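Local coordinates for protein glycerol dehydratase (Clostridium butyricum, PDB 1R9D) that probably catalyses the dehydration of glycerol without vitamin B12, as a glycyl-radical lyase of the pyruvate formate lyase-like family, at residues W445-A449 against D506-D510; N452-V457 against G550-I556; I471-T475 against A493-F498; A517-S523 against S535-G539. All blocks are in the same frame, centred on the assembly; numbering follows the deposited sequence.

Interaction 1: W445-A449 against D506-D510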
loop_
_atom_site.group_PDB
_atom_site.type_symbol
_atom_site.label_atom_id
_atom_site.label_comp_id
_atom_site.label_asym_id
_atom_site.label_seq_id
_atom_site.Cartn_x
_atom_site.Cartn_y
_atom_site.Cartn_z
ATOM N N TRP A 445 10.755 15.449 9.255
ATOM C CA TRP A 445 9.549 15.515 10.088
ATOM C C TRP A 445 9.874 16.350 11.342
ATOM O O TRP A 445 9.551 15.967 12.467
ATOM C CB TRP A 445 9.120 14.088 10.478
ATOM C CG TRP A 445 8.088 13.498 9.547
ATOM C CD1 TRP A 445 8.107 13.512 8.179
ATOM C CD2 TRP A 445 6.846 12.899 9.924
ATOM N NE1 TRP A 445 6.942 12.971 7.681
ATOM C CE2 TRP A 445 6.150 12.589 8.732
ATOM C CE3 TRP A 445 6.247 12.601 11.156
ATOM C CZ2 TRP A 445 4.882 11.998 8.737
ATOM C CZ3 TRP A 445 4.981 12.010 11.162
ATOM C CH2 TRP A 445 4.315 11.717 9.957
ATOM N N HIS A 446 10.498 17.504 11.121
ATOM C CA HIS A 446 10.956 18.392 12.194
ATOM C C HIS A 446 9.957 19.011 13.189
ATOM O O HIS A 446 10.370 19.677 14.146
ATOM C CB HIS A 446 11.840 19.480 11.586
ATOM C CG HIS A 446 13.063 18.946 10.899
ATOM N ND1 HIS A 446 14.126 18.399 11.589
ATOM C CD2 HIS A 446 13.388 18.866 9.587
ATOM C CE1 HIS A 446 15.053 18.009 10.732
ATOM N NE2 HIS A 446 14.630 18.281 9.510
ATOM N N ASP A 447 8.658 18.837 12.968
ATOM C CA ASP A 447 7.683 19.332 13.942
ATOM C C ASP A 447 6.500 18.378 13.945
ATOM O O ASP A 447 5.364 18.741 13.618
ATOM C CB ASP A 447 7.224 20.761 13.646
ATOM C CG ASP A 447 6.456 21.366 14.817
ATOM O OD1 ASP A 447 6.414 20.717 15.889
ATOM O OD2 ASP A 447 5.906 22.481 14.684
ATOM N N SER A 448 6.790 17.142 14.327
ATOM C CA SER A 448 5.798 16.080 14.354
ATOM C C SER A 448 4.836 16.115 15.536
ATOM O O SER A 448 3.828 15.412 15.529
ATOM C CB SER A 448 6.505 14.723 14.308
ATOM O OG SER A 448 7.244 14.484 15.496
ATOM N N ALA A 449 5.135 16.926 16.549
ATOM C CA ALA A 449 4.260 17.011 17.716
ATOM C C ALA A 449 4.748 18.002 18.765
ATOM O O ALA A 449 5.905 18.413 18.753
ATOM C CB ALA A 449 4.124 15.638 18.357
ATOM N N ASP A 506 2.509 9.382 15.875
ATOM C CA ASP A 506 3.274 9.984 14.787
ATOM C C ASP A 506 3.551 8.944 13.703
ATOM O O ASP A 506 3.406 9.223 12.509
ATOM C CB ASP A 506 4.608 10.524 15.305
ATOM C CG ASP A 506 4.540 11.992 15.678
ATOM O OD1 ASP A 506 5.426 12.447 16.429
ATOM O OD2 ASP A 506 3.621 12.695 15.202
ATOM N N ASN A 507 3.953 7.746 14.115
ATOM C CA ASN A 507 4.250 6.702 13.145
ATOM C C ASN A 507 3.032 6.288 12.319
ATOM O O ASN A 507 3.171 5.925 11.152
ATOM C CB ASN A 507 4.877 5.483 13.832
ATOM C CG ASN A 507 6.331 5.722 14.225
ATOM O OD1 ASN A 507 7.006 6.586 13.657
ATOM N ND2 ASN A 507 6.824 4.948 15.189
ATOM N N CYS A 508 1.842 6.349 12.916
ATOM C CA CYS A 508 0.622 5.997 12.196
ATOM C C CYS A 508 0.317 7.053 11.133
ATOM O O CYS A 508 -0.151 6.729 10.039
ATOM C CB CYS A 508 -0.559 5.870 13.165
ATOM S SG CYS A 508 -0.471 4.423 14.260
ATOM N N ILE A 509 0.590 8.312 11.460
ATOM C CA ILE A 509 0.376 9.421 10.538
ATOM C C ILE A 509 1.407 9.322 9.413
ATOM O O ILE A 509 1.119 9.648 8.258
ATOM C CB ILE A 509 0.525 10.770 11.275
ATOM C CG1 ILE A 509 -0.586 10.897 12.320
ATOM C CG2 ILE A 509 0.463 11.940 10.291
ATOM C CD1 ILE A 509 -0.371 12.059 13.280
ATOM N N ASP A 510 2.605 8.857 9.765
ATOM C CA ASP A 510 3.714 8.683 8.824
ATOM C C ASP A 510 3.289 7.647 7.773
ATOM O O ASP A 510 3.416 7.869 6.562
ATOM C CB ASP A 510 4.947 8.182 9.599
ATOM C CG ASP A 510 6.273 8.581 8.959
ATOM O OD1 ASP A 510 6.395 8.539 7.716
ATOM O OD2 ASP A 510 7.217 8.919 9.718
#
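The indole of Trp445 carries the carboxylate of Asp510 flat on one of its faces. The two planes lie only 8° apart, a true stack, with Asp510 OD2 3.8 Å above the centre of the ring system. At the edge of the indole, near its plane, sits the carbonyl carbon of Ile509, and Ile509 CG2 is 3.9 Å from Trp445 CH2. Trp445 CH2 also abuts the helix backbone, 3.3 Å from Asp510 CA. Asp506 O lies 3.5 Å from Trp445 CZ3, neither over the face nor at the edge. The benzo end of the indole thus butts against the turn from Asp506 to Asp510, with Tyr157 meeting the tryptophan edge-to-face and Arg631 making a cation-pi contact.

A second flat group, the Asp506 carboxylate, faces Ser448. The hydroxyl Ser448 OG donates to Asp506 OD1 over 2.9 Å, arriving from above the carboxylate, 50° out of its plane. With chi1 at 67°, Ser448 OG is held between its own backbone N and carbonyl carbon, and from there it reaches the acid. Asp506 OD2 lies 2.7 Å from Ser448 O; two oxygens this close suggest that the acid probably holds a proton.

Two acids are therefore buried beside a loop that also binds glycerol, through Asp447 OD2. Each is accommodated differently: Asp506, probably protonated, takes the serine hydroxyl, whereas Asp510 forms a salt bridge with Arg631, whose positive charge probably offsets the proximity of a carboxylate to the electron-rich indole face.

Interaction 2: N452-V457 against G550-I556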
loop_
_atom_site.group_PDB
_atom_site.type_symbol
_atom_site.label_atom_id
_atom_site.label_comp_id
_atom_site.label_asym_id
_atom_site.label_seq_id
_atom_site.Cartn_x
_atom_site.Cartn_y
_atom_site.Cartn_z
ATOM N N ASN A 452 3.434 18.544 26.271
ATOM C CA ASN A 452 3.359 19.400 27.458
ATOM C C ASN A 452 4.090 18.797 28.656
ATOM O O ASN A 452 3.555 17.939 29.354
ATOM C CB ASN A 452 1.890 19.644 27.829
ATOM C CG ASN A 452 1.727 20.724 28.882
ATOM O OD1 ASN A 452 2.606 20.929 29.722
ATOM N ND2 ASN A 452 0.588 21.415 28.852
ATOM N N LEU A 453 5.315 19.257 28.893
ATOM C CA LEU A 453 6.117 18.762 30.007
ATOM C C LEU A 453 5.492 19.081 31.365
ATOM O O LEU A 453 5.602 18.292 32.306
ATOM C CB LEU A 453 7.521 19.359 29.945
ATOM C CG LEU A 453 8.361 19.063 28.703
ATOM C CD1 LEU A 453 9.602 19.951 28.734
ATOM C CD2 LEU A 453 8.738 17.584 28.655
ATOM N N ALA A 454 4.837 20.235 31.466
ATOM C CA ALA A 454 4.208 20.642 32.722
ATOM C C ALA A 454 3.091 19.689 33.153
ATOM O O ALA A 454 2.886 19.456 34.346
ATOM C CB ALA A 454 3.668 22.068 32.597
ATOM N N ARG A 455 2.365 19.140 32.184
ATOM C CA ARG A 455 1.287 18.207 32.490
ATOM C C ARG A 455 1.829 16.935 33.121
ATOM O O ARG A 455 1.146 16.295 33.915
ATOM C CB ARG A 455 0.507 17.867 31.218
ATOM C CG ARG A 455 -0.388 18.999 30.742
ATOM C CD ARG A 455 -1.693 19.010 31.525
ATOM N NE ARG A 455 -2.532 17.882 31.133
ATOM C CZ ARG A 455 -3.548 17.411 31.849
ATOM N NH1 ARG A 455 -3.860 17.968 33.008
ATOM N NH2 ARG A 455 -4.251 16.376 31.403
ATOM N N ILE A 456 3.057 16.559 32.765
ATOM C CA ILE A 456 3.659 15.356 33.328
ATOM C C ILE A 456 3.924 15.578 34.823
ATOM O O ILE A 456 3.799 14.655 35.630
ATOM C CB ILE A 456 4.979 14.990 32.591
ATOM C CG1 ILE A 456 4.684 14.700 31.114
ATOM C CG2 ILE A 456 5.626 13.767 33.237
ATOM C CD1 ILE A 456 3.691 13.557 30.880
ATOM N N VAL A 457 4.281 16.804 35.197
ATOM C CA VAL A 457 4.520 17.101 36.609
ATOM C C VAL A 457 3.184 17.008 37.350
ATOM O O VAL A 457 3.107 16.437 38.431
ATOM C CB VAL A 457 5.107 18.516 36.809
ATOM C CG1 VAL A 457 5.143 18.856 38.295
ATOM C CG2 VAL A 457 6.515 18.586 36.228
ATOM N N GLY A 550 9.276 19.334 23.193
ATOM C CA GLY A 550 8.922 19.405 24.597
ATOM C C GLY A 550 8.667 20.872 24.908
ATOM O O GLY A 550 9.439 21.742 24.493
ATOM N N VAL A 551 7.577 21.154 25.618
ATOM C CA VAL A 551 7.214 22.523 25.976
ATOM C C VAL A 551 7.068 22.660 27.489
ATOM O O VAL A 551 6.402 21.845 28.123
ATOM C CB VAL A 551 5.872 22.919 25.320
ATOM C CG1 VAL A 551 5.528 24.373 25.652
ATOM C CG2 VAL A 551 5.961 22.704 23.810
ATOM N N GLY A 552 7.711 23.680 28.058
ATOM C CA GLY A 552 7.624 23.930 29.490
ATOM C C GLY A 552 8.883 23.656 30.300
ATOM O O GLY A 552 8.798 23.341 31.490
ATOM N N VAL A 553 10.053 23.802 29.684
ATOM C CA VAL A 553 11.312 23.525 30.384
ATOM C C VAL A 553 11.550 24.310 31.681
ATOM O O VAL A 553 11.924 23.722 32.695
ATOM C CB VAL A 553 12.532 23.724 29.448
ATOM C CG1 VAL A 553 13.831 23.459 30.221
ATOM C CG2 VAL A 553 12.442 22.757 28.269
ATOM N N ALA A 554 11.352 25.625 31.665
ATOM C CA ALA A 554 11.575 26.406 32.879
ATOM C C ALA A 554 10.570 26.018 33.957
ATOM O O ALA A 554 10.905 25.984 35.145
ATOM C CB ALA A 554 11.476 27.896 32.584
ATOM N N ASN A 555 9.341 25.716 33.548
ATOM C CA ASN A 555 8.313 25.335 34.509
ATOM C C ASN A 555 8.681 24.025 35.213
ATOM O O ASN A 555 8.442 23.865 36.412
ATOM C CB ASN A 555 6.949 25.196 33.819
ATOM C CG ASN A 555 6.524 26.472 33.109
ATOM O OD1 ASN A 555 6.782 26.649 31.919
ATOM N ND2 ASN A 555 5.888 27.380 33.847
ATOM N N ILE A 556 9.274 23.093 34.470
ATOM C CA ILE A 556 9.674 21.816 35.052
ATOM C C ILE A 556 10.849 21.968 36.010
ATOM O O ILE A 556 10.851 21.384 37.092
ATOM C CB ILE A 556 10.021 20.777 33.944
ATOM C CG1 ILE A 556 8.737 20.096 33.459
ATOM C CG2 ILE A 556 10.966 19.706 34.485
ATOM C CD1 ILE A 556 7.634 21.048 33.089
#
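Leu453 and Ile556 are the two bumps that mesh here. Leu453 leans across the end of the opposing strand, its CB 3.3 Å from Val551 O and its CD1 reaching over the main chain of residues 550-552. Because Gly550 has no side chain, Leu453 CD1 can settle 4.0 Å from Gly550 C, and CG2 of Val553 closes the far side of this shallow hollow.

Ile556 fills the complementary dent. Its chi2 of 50° folds the chain back onto the first turn of helix 453-461, where the Ile556 CD1 methyl touches the peptide joining Leu453 to Ala454, 3.3 Å from Ala454 N. Beyond it, Val457 CG2 slides past Ile556 CG1 in the opposite direction at 3.9 Å, so the isoleucine lies against Leu453, Ala454 and, a turn on, Val457.

One backbone bond joins the two segments directly: Leu453 N donates in the carbonyl plane to Val551 O over 2.9 Å, next to the parallel bridge between Asn452 and Val551. Val551 is also backbone-bonded to Phe451. Asn452 caps its helix, OD1 accepting from Arg455 N at 3.1 Å from above the amide carbonyl plane, while its ND2 bonds to Thr652.

Both segments follow the same course: parallel strands 449-452 and 543-551 each pass through an N-cap, Asn452 or Gly552, straight into a helix. Such paired junctions are consistent with the ten-stranded beta/alpha barrel known from glycyl-radical enzymes.

Interaction 3: I471-T475 against A493-F498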
loop_
_atom_site.group_PDB
_atom_site.type_symbol
_atom_site.label_atom_id
_atom_site.label_comp_id
_atom_site.label_asym_id
_atom_site.label_seq_id
_atom_site.Cartn_x
_atom_site.Cartn_y
_atom_site.Cartn_z
ATOM N N ILE A 471 -5.934 8.543 33.419
ATOM C CA ILE A 471 -5.411 8.675 32.059
ATOM C C ILE A 471 -3.966 8.209 31.905
ATOM O O ILE A 471 -3.543 7.843 30.806
ATOM C CB ILE A 471 -5.511 10.135 31.543
ATOM C CG1 ILE A 471 -4.624 11.061 32.382
ATOM C CG2 ILE A 471 -6.961 10.596 31.582
ATOM C CD1 ILE A 471 -4.524 12.478 31.832
ATOM N N GLY A 472 -3.211 8.224 32.999
ATOM C CA GLY A 472 -1.827 7.790 32.942
ATOM C C GLY A 472 -1.575 6.583 33.825
ATOM O O GLY A 472 -2.506 6.060 34.432
ATOM N N PRO A 473 -0.324 6.104 33.911
ATOM C CA PRO A 473 -0.014 4.944 34.751
ATOM C C PRO A 473 -0.363 5.275 36.195
ATOM O O PRO A 473 -0.353 6.445 36.586
ATOM C CB PRO A 473 1.495 4.776 34.571
ATOM C CG PRO A 473 1.746 5.345 33.218
ATOM C CD PRO A 473 0.873 6.569 33.195
ATOM N N LYS A 474 -0.685 4.262 36.988
ATOM C CA LYS A 474 -0.996 4.525 38.383
ATOM C C LYS A 474 0.309 4.412 39.156
ATOM O O LYS A 474 0.646 3.355 39.687
ATOM C CB LYS A 474 -2.020 3.530 38.931
ATOM C CG LYS A 474 -2.619 3.997 40.252
ATOM C CD LYS A 474 -3.632 3.016 40.813
ATOM C CE LYS A 474 -4.200 3.525 42.132
ATOM N NZ LYS A 474 -5.115 2.531 42.764
ATOM N N THR A 475 1.057 5.508 39.183
ATOM C CA THR A 475 2.325 5.545 39.888
ATOM C C THR A 475 2.098 5.754 41.386
ATOM O O THR A 475 0.990 6.067 41.818
ATOM C CB THR A 475 3.221 6.669 39.334
ATOM O OG1 THR A 475 2.443 7.862 39.164
ATOM C CG2 THR A 475 3.819 6.256 37.988
ATOM N N ALA A 493 8.080 7.598 34.889
ATOM C CA ALA A 493 7.063 6.623 34.499
ATOM C C ALA A 493 5.924 7.277 33.720
ATOM O O ALA A 493 5.398 6.693 32.764
ATOM C CB ALA A 493 6.515 5.913 35.731
ATOM N N GLN A 494 5.526 8.477 34.135
ATOM C CA GLN A 494 4.465 9.194 33.428
ATOM C C GLN A 494 4.994 9.620 32.055
ATOM O O GLN A 494 4.306 9.486 31.044
ATOM C CB GLN A 494 4.031 10.442 34.204
ATOM C CG GLN A 494 3.267 10.178 35.497
ATOM C CD GLN A 494 1.938 9.463 35.280
ATOM O OE1 GLN A 494 1.234 9.706 34.295
ATOM N NE2 GLN A 494 1.580 8.589 36.216
ATOM N N MET A 495 6.219 10.135 32.034
ATOM C CA MET A 495 6.851 10.584 30.793
ATOM C C MET A 495 6.914 9.434 29.791
ATOM O O MET A 495 6.562 9.588 28.619
ATOM C CB MET A 495 8.271 11.087 31.079
ATOM C CG MET A 495 8.951 11.807 29.915
ATOM S SD MET A 495 8.294 13.467 29.628
ATOM C CE MET A 495 9.094 14.399 30.964
ATOM N N GLU A 496 7.362 8.277 30.266
ATOM C CA GLU A 496 7.493 7.093 29.426
ATOM C C GLU A 496 6.203 6.687 28.725
ATOM O O GLU A 496 6.204 6.385 27.527
ATOM C CB GLU A 496 8.003 5.923 30.271
ATOM C CG GLU A 496 8.025 4.585 29.555
ATOM C CD GLU A 496 8.531 3.471 30.450
ATOM O OE1 GLU A 496 7.992 3.314 31.573
ATOM O OE2 GLU A 496 9.467 2.750 30.036
ATOM N N TYR A 497 5.104 6.683 29.471
ATOM C CA TYR A 497 3.814 6.289 28.926
ATOM C C TYR A 497 3.317 7.210 27.816
ATOM O O TYR A 497 2.948 6.751 26.736
ATOM C CB TYR A 497 2.764 6.240 30.037
ATOM C CG TYR A 497 1.398 5.786 29.559
ATOM C CD1 TYR A 497 1.136 4.437 29.333
ATOM C CD2 TYR A 497 0.384 6.707 29.296
ATOM C CE1 TYR A 497 -0.101 4.009 28.857
ATOM C CE2 TYR A 497 -0.864 6.288 28.813
ATOM C CZ TYR A 497 -1.093 4.936 28.597
ATOM O OH TYR A 497 -2.308 4.502 28.110
ATOM N N PHE A 498 3.305 8.511 28.077
ATOM C CA PHE A 498 2.814 9.445 27.075
ATOM C C PHE A 498 3.747 9.667 25.890
ATOM O O PHE A 498 3.276 9.901 24.777
ATOM C CB PHE A 498 2.434 10.765 27.746
ATOM C CG PHE A 498 1.210 10.655 28.609
ATOM C CD1 PHE A 498 -0.055 10.558 28.034
ATOM C CD2 PHE A 498 1.322 10.569 29.992
ATOM C CE1 PHE A 498 -1.194 10.373 28.823
ATOM C CE2 PHE A 498 0.187 10.382 30.793
ATOM C CZ PHE A 498 -1.071 10.283 30.206
#
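Gln494 and Pro473 slide past each other in opposite directions, and the glutamine amide ends up alongside the proline-containing loop. Bent at chi2 (-63°), the side chain brings Gln494 NE2 to two acceptors: it donates to Pro473 O over 2.9 Å and to Thr475 OG1 over 3.2 Å. An inverse gamma turn centred on Lys474 carries both acceptors to this one nitrogen. Both lie close to the amide plane, so the pair of bonds fixes the rotation of the amide. This orientation sends Gln494 OE1 the other way, to 3.3 Å from Pro473 CD and into the plane of the Phe498 ring at its edge. Buried there, OE1 has no polar partner.

The proline ring crosses Tyr497 obliquely, with Pro473 CG 3.5 Å from Tyr497 CB and close to Tyr497 CG. Tyr497 in turn sets CD2 over the centre of one Phe498 face. The backbone of 471-472 lies against both rings: Ile471 O is 3.5 Å from Phe498 CZ and also near Tyr497 CE2. At the other end of the contact, Thr475 CG2 meets Ala493 CB methyl to methyl at 3.5 Å.

The loop is thus held against one side of helix 484-516. Leu459 of helix 453-461 touches Ile471, Gln494 and Phe498, while Phe451 of strand 449-452 covers Phe498 and Met495. The Tyr497 hydroxyl is hydrogen-bonded to Glu142, and helix 607-624 packs on Met495 and Glu496.

Interaction 4: A517-S523 against S535-G539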
loop_
_atom_site.group_PDB
_atom_site.type_symbol
_atom_site.label_atom_id
_atom_site.label_comp_id
_atom_site.label_asym_id
_atom_site.label_seq_id
_atom_site.Cartn_x
_atom_site.Cartn_y
_atom_site.Cartn_z
ATOM N N ALA A 517 -0.635 9.903 0.362
ATOM C CA ALA A 517 -0.102 11.141 -0.192
ATOM C C ALA A 517 1.405 11.185 -0.462
ATOM O O ALA A 517 2.100 12.093 -0.003
ATOM C CB ALA A 517 -0.511 12.333 0.699
ATOM N N PRO A 518 1.938 10.193 -1.193
ATOM C CA PRO A 518 3.376 10.248 -1.470
ATOM C C PRO A 518 3.524 11.406 -2.464
ATOM O O PRO A 518 2.665 11.583 -3.330
ATOM C CB PRO A 518 3.660 8.874 -2.076
ATOM C CG PRO A 518 2.367 8.543 -2.768
ATOM C CD PRO A 518 1.333 8.972 -1.752
ATOM N N LEU A 519 4.586 12.199 -2.339
ATOM C CA LEU A 519 4.762 13.369 -3.203
ATOM C C LEU A 519 5.839 13.268 -4.284
ATOM O O LEU A 519 7.032 13.339 -3.994
ATOM C CB LEU A 519 5.031 14.601 -2.333
ATOM C CG LEU A 519 4.004 14.867 -1.226
ATOM C CD1 LEU A 519 4.319 16.203 -0.570
ATOM C CD2 LEU A 519 2.590 14.888 -1.798
ATOM N N PRO A 520 5.421 13.143 -5.556
ATOM C CA PRO A 520 6.320 13.029 -6.712
ATOM C C PRO A 520 7.218 14.243 -6.953
ATOM O O PRO A 520 8.430 14.104 -7.116
ATOM C CB PRO A 520 5.359 12.813 -7.891
ATOM C CG PRO A 520 4.104 12.318 -7.259
ATOM C CD PRO A 520 4.015 13.109 -5.991
ATOM N N PHE A 521 6.627 15.435 -6.982
ATOM C CA PHE A 521 7.405 16.642 -7.248
ATOM C C PHE A 521 8.457 16.941 -6.177
ATOM O O PHE A 521 9.642 17.088 -6.480
ATOM C CB PHE A 521 6.472 17.848 -7.421
ATOM C CG PHE A 521 7.185 19.111 -7.823
ATOM C CD1 PHE A 521 7.358 20.150 -6.914
ATOM C CD2 PHE A 521 7.709 19.249 -9.105
ATOM C CE1 PHE A 521 8.045 21.313 -7.272
ATOM C CE2 PHE A 521 8.398 20.406 -9.478
ATOM C CZ PHE A 521 8.567 21.442 -8.559
ATOM N N LEU A 522 8.022 17.027 -4.927
ATOM C CA LEU A 522 8.941 17.312 -3.831
ATOM C C LEU A 522 10.069 16.274 -3.759
ATOM O O LEU A 522 11.241 16.621 -3.610
ATOM C CB LEU A 522 8.180 17.325 -2.504
ATOM C CG LEU A 522 9.009 17.729 -1.281
ATOM C CD1 LEU A 522 9.334 19.212 -1.366
ATOM C CD2 LEU A 522 8.239 17.423 -0.001
ATOM N N SER A 523 9.706 15.001 -3.878
ATOM C CA SER A 523 10.684 13.919 -3.794
ATOM C C SER A 523 11.781 13.972 -4.850
ATOM O O SER A 523 12.920 13.575 -4.590
ATOM C CB SER A 523 9.973 12.564 -3.873
ATOM O OG SER A 523 9.084 12.388 -2.782
ATOM N N SER A 535 9.556 7.527 -3.009
ATOM C CA SER A 535 9.256 8.846 -2.461
ATOM C C SER A 535 9.852 9.111 -1.080
ATOM O O SER A 535 10.333 8.202 -0.397
ATOM C CB SER A 535 7.746 9.036 -2.364
ATOM O OG SER A 535 7.208 8.159 -1.389
ATOM N N LEU A 536 9.786 10.375 -0.681
ATOM C CA LEU A 536 10.265 10.825 0.619
ATOM C C LEU A 536 9.444 10.092 1.681
ATOM O O LEU A 536 9.981 9.621 2.681
ATOM C CB LEU A 536 10.045 12.336 0.738
ATOM C CG LEU A 536 11.184 13.352 0.858
ATOM C CD1 LEU A 536 12.528 12.773 0.455
ATOM C CD2 LEU A 536 10.813 14.560 0.009
ATOM N N GLN A 537 8.137 9.991 1.448
ATOM C CA GLN A 537 7.244 9.319 2.382
ATOM C C GLN A 537 7.604 7.841 2.548
ATOM O O GLN A 537 7.332 7.243 3.588
ATOM C CB GLN A 537 5.788 9.440 1.915
ATOM C CG GLN A 537 5.232 10.864 1.896
ATOM C CD GLN A 537 5.943 11.760 0.903
ATOM O OE1 GLN A 537 6.251 11.344 -0.211
ATOM N NE2 GLN A 537 6.195 13.001 1.296
ATOM N N ASP A 538 8.217 7.256 1.522
ATOM C CA ASP A 538 8.602 5.846 1.568
ATOM C C ASP A 538 10.060 5.599 1.953
ATOM O O ASP A 538 10.577 4.496 1.755
ATOM C CB ASP A 538 8.299 5.177 0.225
ATOM C CG ASP A 538 6.808 5.052 -0.034
ATOM O OD1 ASP A 538 6.131 4.339 0.742
ATOM O OD2 ASP A 538 6.310 5.666 -1.005
ATOM N N GLY A 539 10.720 6.623 2.488
ATOM C CA GLY A 539 12.103 6.478 2.924
ATOM C C GLY A 539 13.210 6.748 1.917
ATOM O O GLY A 539 14.362 6.373 2.148
#
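Gln537 reaches across to Leu519, and this junction is the tight end of the contact. Leu519 N donates to Gln537 OE1 over 2.8 Å in an almost straight bond (167°), although it approaches from above the amide's carbonyl plane. The glutamine chain, bent at chi2 (64°), curls so that Gln537 OE1 also lies 3.3 Å from Pro518 CA, while Gln537 NE2 rests 3.8 Å from Leu519 CG.

Ser523 links the same two segments a helical turn further on. Ser523 OG accepts from Leu536 N at 3.0 Å and donates to Leu519 O at 2.6 Å. Ser523 N donates to that carbonyl too, and the two donors reach it from opposite faces of its plane, so helix 520-524, with Leu519 as its N-cap, is tied to itself and to the opposing turn through one side-chain oxygen. Next to these bonds, Leu522 and Leu536 cross at about a right angle, with their CD2 methyls 3.8 Å apart.

Toward solvent the contact thins out. Asp538 is exposed and comes no nearer than 4.3 Å, between its OD2 and Pro518 CB. It is held instead within its own segment, where a type I beta turn runs from Leu536 to Gly539 and Ser535 OG donates to Asp538 OD2 over 2.7 Å.

The buried side faces several helices. Phe204 of helix 197-230 packs on Ser523 and Ser535, Glu277 of helix 260-277 accepts from the backbone N atoms of Phe521 and Leu522, and helix 47-61 covers Leu519, Pro520 and Phe521. The turn then leads toward strand 543-551.

Helix 484-516 is shared by interactions 3 and 1, which use its earlier and later parts with centres about 21 Å apart; interaction 4 follows its end, its centre about 15 Å from that of interaction 1. The loop of interaction 1 leads into strand 449-452, at whose end interaction 2 begins, and interactions 3 and 4 are nested in the loop that interaction 2 closes. Ile456 packs on Gln494 and Phe498, making interactions 2 and 3 direct neighbours, whereas the centres of interactions 2 and 4 are about 34 Å apart. Interaction 2 joins two parallel strands, interactions 1 and 3 set loops on helix 484-516, and interaction 4 packs the chain beyond it before strand 543-551.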